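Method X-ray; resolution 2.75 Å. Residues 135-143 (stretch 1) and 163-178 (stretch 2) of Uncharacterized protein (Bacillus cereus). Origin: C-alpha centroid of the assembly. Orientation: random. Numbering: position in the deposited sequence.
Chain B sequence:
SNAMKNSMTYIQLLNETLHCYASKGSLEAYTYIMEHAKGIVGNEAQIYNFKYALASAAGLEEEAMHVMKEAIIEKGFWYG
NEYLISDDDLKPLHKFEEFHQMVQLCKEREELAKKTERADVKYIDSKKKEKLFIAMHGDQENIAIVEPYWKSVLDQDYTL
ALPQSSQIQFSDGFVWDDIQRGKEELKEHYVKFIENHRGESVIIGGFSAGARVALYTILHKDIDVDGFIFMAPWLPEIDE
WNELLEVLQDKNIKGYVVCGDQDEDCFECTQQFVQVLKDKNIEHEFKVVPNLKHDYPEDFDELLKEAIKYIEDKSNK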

# COMPACT_ATOMS: atom_id res chain seq x y z
N ALA B 135 -18.90 0.42 2.89
CA ALA B 135 -19.85 1.44 3.26
C ALA B 135 -21.25 0.89 3.09
O ALA B 135 -21.52 0.22 2.08
CB ALA B 135 -19.67 2.68 2.40
N MSE B 136 -22.13 1.21 4.04
CA MSE B 136 -23.52 0.75 4.01
C MSE B 136 -24.54 1.83 3.81
O MSE B 136 -24.75 2.68 4.67
CB MSE B 136 -23.90 0.08 5.33
CG MSE B 136 -22.93 -1.00 5.79
SE MSE B 136 -23.25 -2.57 4.64
CE MSE B 136 -21.40 -2.51 4.07
N HIS B 137 -25.24 1.77 2.69
CA HIS B 137 -26.27 2.73 2.39
C HIS B 137 -27.39 2.75 3.41
O HIS B 137 -27.55 1.81 4.18
CB HIS B 137 -26.88 2.42 1.02
CG HIS B 137 -27.65 1.14 0.96
ND1 HIS B 137 -29.01 1.08 1.19
CD2 HIS B 137 -27.28 -0.12 0.64
CE1 HIS B 137 -29.44 -0.16 1.01
NE2 HIS B 137 -28.40 -0.91 0.68
N GLY B 138 -28.18 3.83 3.38
CA GLY B 138 -29.33 4.02 4.26
C GLY B 138 -30.60 3.41 3.70
O GLY B 138 -30.62 2.89 2.61
N ASP B 139 -31.70 3.44 4.44
CA ASP B 139 -32.93 2.85 3.91
C ASP B 139 -33.38 3.64 2.72
O ASP B 139 -33.11 4.84 2.65
CB ASP B 139 -34.04 2.77 4.96
CG ASP B 139 -33.76 1.70 6.02
OD1 ASP B 139 -32.96 0.78 5.71
OD2 ASP B 139 -34.37 1.76 7.12
N GLN B 140 -33.97 2.94 1.76
CA GLN B 140 -34.49 3.54 0.55
C GLN B 140 -33.42 4.13 -0.35
O GLN B 140 -33.67 5.09 -1.10
CB GLN B 140 -35.52 4.60 0.91
CG GLN B 140 -36.69 4.01 1.64
CD GLN B 140 -37.75 5.03 1.90
OE1 GLN B 140 -38.87 4.93 1.40
NE2 GLN B 140 -37.37 6.09 2.57
N GLU B 141 -32.24 3.53 -0.29
CA GLU B 141 -31.13 3.98 -1.09
C GLU B 141 -30.64 2.82 -1.95
O GLU B 141 -31.37 1.87 -2.18
CB GLU B 141 -30.01 4.55 -0.21
CG GLU B 141 -30.37 5.82 0.54
CD GLU B 141 -29.17 6.44 1.26
OE1 GLU B 141 -28.03 5.97 1.06
OE2 GLU B 141 -29.35 7.46 1.98
N ASN B 142 -29.42 2.94 -2.46
CA ASN B 142 -28.82 1.94 -3.29
C ASN B 142 -27.37 2.31 -3.47
O ASN B 142 -26.88 3.24 -2.82
CB ASN B 142 -29.56 1.84 -4.62
CG ASN B 142 -29.64 3.16 -5.31
OD1 ASN B 142 -28.68 3.91 -5.32
ND2 ASN B 142 -30.78 3.43 -5.95
N ILE B 143 -26.68 1.61 -4.36
CA ILE B 143 -25.27 1.90 -4.59
C ILE B 143 -25.00 3.25 -5.26
O ILE B 143 -24.01 3.91 -4.95
CB ILE B 143 -24.63 0.82 -5.46
CG1 ILE B 143 -24.90 -0.57 -4.87
CG2 ILE B 143 -23.14 1.08 -5.62
CD1 ILE B 143 -24.34 -1.70 -5.69
N PRO B 163 -22.12 -2.63 -0.57
CA PRO B 163 -23.12 -3.69 -0.64
C PRO B 163 -24.52 -3.12 -0.77
O PRO B 163 -24.77 -2.02 -0.32
CB PRO B 163 -22.98 -4.40 0.71
CG PRO B 163 -21.67 -3.95 1.27
CD PRO B 163 -21.54 -2.54 0.77
N GLN B 164 -25.40 -3.86 -1.42
CA GLN B 164 -26.77 -3.43 -1.59
C GLN B 164 -27.67 -4.52 -0.99
O GLN B 164 -27.51 -5.72 -1.29
CB GLN B 164 -27.09 -3.23 -3.06
CG GLN B 164 -28.38 -2.49 -3.32
CD GLN B 164 -28.63 -2.30 -4.81
OE1 GLN B 164 -28.56 -1.19 -5.33
NE2 GLN B 164 -28.78 -3.40 -5.52
N SER B 165 -28.65 -4.09 -0.19
CA SER B 165 -29.56 -5.02 0.45
C SER B 165 -30.49 -5.67 -0.54
O SER B 165 -30.89 -5.06 -1.53
CB SER B 165 -30.38 -4.32 1.52
OG SER B 165 -31.34 -5.21 2.08
N SER B 166 -30.85 -6.90 -0.26
CA SER B 166 -31.77 -7.62 -1.11
C SER B 166 -33.21 -7.21 -0.82
O SER B 166 -34.09 -7.48 -1.62
CB SER B 166 -31.63 -9.11 -0.83
OG SER B 166 -31.87 -9.35 0.55
N GLN B 167 -33.45 -6.52 0.29
CA GLN B 167 -34.81 -6.12 0.68
C GLN B 167 -35.25 -4.88 -0.10
O GLN B 167 -35.02 -3.75 0.32
CB GLN B 167 -34.85 -5.88 2.19
CG GLN B 167 -34.32 -7.03 3.04
CD GLN B 167 -34.10 -6.63 4.50
OE1 GLN B 167 -34.94 -5.96 5.12
NE2 GLN B 167 -32.95 -7.02 5.06
N ILE B 168 -35.97 -5.13 -1.20
CA ILE B 168 -36.46 -4.07 -2.09
C ILE B 168 -37.85 -3.57 -1.68
O ILE B 168 -38.73 -4.36 -1.38
CB ILE B 168 -36.44 -4.58 -3.57
CG1 ILE B 168 -36.60 -3.43 -4.56
CG2 ILE B 168 -37.48 -5.67 -3.80
CD1 ILE B 168 -36.53 -3.88 -6.00
N GLN B 169 -38.02 -2.25 -1.65
CA GLN B 169 -39.29 -1.61 -1.27
C GLN B 169 -40.01 -0.97 -2.45
O GLN B 169 -41.21 -0.77 -2.41
CB GLN B 169 -38.99 -0.56 -0.21
CG GLN B 169 -40.21 0.18 0.33
CD GLN B 169 -39.81 1.35 1.21
OE1 GLN B 169 -38.73 1.35 1.81
NE2 GLN B 169 -40.66 2.37 1.26
N PHE B 170 -39.25 -0.58 -3.47
CA PHE B 170 -39.75 0.03 -4.70
C PHE B 170 -38.58 0.08 -5.68
O PHE B 170 -37.44 -0.17 -5.30
CB PHE B 170 -40.31 1.43 -4.46
CG PHE B 170 -39.32 2.37 -3.86
CD1 PHE B 170 -38.49 3.13 -4.68
CD2 PHE B 170 -39.20 2.47 -2.48
CE1 PHE B 170 -37.56 3.98 -4.11
CE2 PHE B 170 -38.28 3.32 -1.91
CZ PHE B 170 -37.46 4.08 -2.73
N SER B 171 -38.88 0.35 -6.95
CA SER B 171 -37.85 0.43 -7.99
C SER B 171 -36.59 1.14 -7.54
O SER B 171 -36.63 2.30 -7.19
CB SER B 171 -38.39 1.14 -9.25
OG SER B 171 -39.40 0.38 -9.93
N ASP B 172 -35.48 0.41 -7.52
CA ASP B 172 -34.17 0.93 -7.12
C ASP B 172 -34.05 1.46 -5.68
O ASP B 172 -33.11 2.18 -5.38
CB ASP B 172 -33.72 2.02 -8.10
CG ASP B 172 -33.69 1.54 -9.54
OD1 ASP B 172 -33.50 0.33 -9.77
OD2 ASP B 172 -33.84 2.39 -10.44
N GLY B 173 -35.00 1.14 -4.80
CA GLY B 173 -34.96 1.57 -3.39
C GLY B 173 -34.82 0.33 -2.50
O GLY B 173 -35.65 -0.56 -2.56
N PHE B 174 -33.80 0.28 -1.67
CA PHE B 174 -33.55 -0.87 -0.83
C PHE B 174 -33.47 -0.55 0.68
O PHE B 174 -33.06 0.56 1.06
CB PHE B 174 -32.25 -1.51 -1.34
CG PHE B 174 -32.29 -1.90 -2.79
CD1 PHE B 174 -32.76 -3.15 -3.18
CD2 PHE B 174 -31.82 -1.05 -3.78
CE1 PHE B 174 -32.78 -3.53 -4.51
CE2 PHE B 174 -31.87 -1.41 -5.13
CZ PHE B 174 -32.34 -2.66 -5.49
N VAL B 175 -33.85 -1.50 1.55
CA VAL B 175 -33.85 -1.27 3.01
C VAL B 175 -33.24 -2.34 3.88
O VAL B 175 -33.18 -3.51 3.48
CB VAL B 175 -35.29 -1.12 3.57
CG1 VAL B 175 -35.97 0.10 2.97
CG2 VAL B 175 -36.11 -2.37 3.30
N TRP B 176 -32.87 -1.94 5.10
CA TRP B 176 -32.27 -2.84 6.10
C TRP B 176 -33.24 -3.20 7.24
O TRP B 176 -32.82 -3.38 8.38
CB TRP B 176 -31.01 -2.23 6.70
CG TRP B 176 -29.97 -1.92 5.70
CD1 TRP B 176 -29.65 -0.69 5.19
CD2 TRP B 176 -29.17 -2.86 5.01
NE1 TRP B 176 -28.66 -0.81 4.25
CE2 TRP B 176 -28.36 -2.14 4.11
CE3 TRP B 176 -29.04 -4.26 5.07
CZ2 TRP B 176 -27.41 -2.76 3.30
CZ3 TRP B 176 -28.10 -4.88 4.24
CH2 TRP B 176 -27.29 -4.12 3.37
N ASP B 177 -34.53 -3.33 6.92
CA ASP B 177 -35.57 -3.66 7.91
C ASP B 177 -35.21 -4.87 8.75
O ASP B 177 -35.06 -4.77 9.97
CB ASP B 177 -36.90 -3.96 7.21
CG ASP B 177 -37.53 -2.75 6.61
OD1 ASP B 177 -37.12 -1.60 6.93
OD2 ASP B 177 -38.50 -2.96 5.86
N ASP B 178 -35.08 -6.00 8.04
CA ASP B 178 -34.75 -7.29 8.59
C ASP B 178 -33.25 -7.30 8.80
O ASP B 178 -32.51 -7.72 7.93
CB ASP B 178 -35.19 -8.38 7.60
CG ASP B 178 -35.05 -9.79 8.16
OD1 ASP B 178 -34.31 -10.00 9.15
OD2 ASP B 178 -35.69 -10.71 7.59
O HOH W 1 -23.82 0.32 0.38

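Backbone pairing supplies the centre of this contact. E141 and F174 form a single antiparallel bridge, with their CA atoms 5.4 Å apart. F174 N donates to E141 O at 2.9 Å with an N-H...O angle of 146°, while the return bond, E141 N to F174 O, is weak at 3.4 Å. F174 O also receives Q140 N at 2.6 Å, but the angle of 128° makes that bond weak despite the short distance. One carbonyl therefore faces two successive amides. The type II turn from G138 to E141 brings those amides round, and a second type II turn, F170 to G173, closed by G173 N to F170 O at 2.8 Å, precedes F174, the bridge partner in the other stretch.

Hydrogen bonds between side chains and backbone extend the pairing in both directions along the chain. D139 OD1 accepts W176 N at 2.8 Å and 171°, nearly linear and the straightest bond between the stretches. N142 ND2 donates to D172 O at 2.7 Å and 156°; the same side chain caps the helix that follows, so its two ends serve different partners. W176 NE1 reaches H137 O at 2.8 Å, although an angle of 137° shows that the indole approaches the carbonyl off line. Between side chains, Q169 NE2 donates to Q140 OE1 at 3.1 Å, a weak bond at 130°.

H137 is held from both ring nitrogens. H137 ND1 donates to G138 O at 2.8 Å within its own stretch, which leaves H137 NE2 free to accept S165 N; this second bond is straight, at 163°, but weak because it is 3.3 Å long. S165 is itself anchored, S165 OG donating to V175 O at 2.9 Å.

The one aromatic pair is oblique. The H137 ring and the five-membered ring of W176 have centroids 4.5 Å apart and planes inclined at 38°, an arrangement that is neither a stack nor an edge-to-face pair. W176 NE1 lies over one face of the imidazole, whereas P163 O, F174 O and S165 N lie near its plane. The F174 ring meets E141 O and N142 CB at its edge, with N142 CB 3.8 Å from F174 CD2.

Apolar packing gathers round the selenomethionine M136. Its CA-to-CB bond points sideways, but the side chain bends so that M136 CE comes within 3.2 Å of P163 CG, a tight approach. M136 SE lies 4.4 Å from W176 CZ2 and 5.1 Å from the centroid of the six-membered ring of W176, 41° off the normal, so the selenium sits obliquely to the indole.

One water links the two backbones near the M136 and P163 pair. The water O donates to A135 O at 2.9 Å and to P163 O at 2.6 Å, and accepts H137 N at 3.1 Å. One charge pair is unfavourable: D139 OD2 and D177 OD1 are 4.3 Å apart, a close pair of like charges.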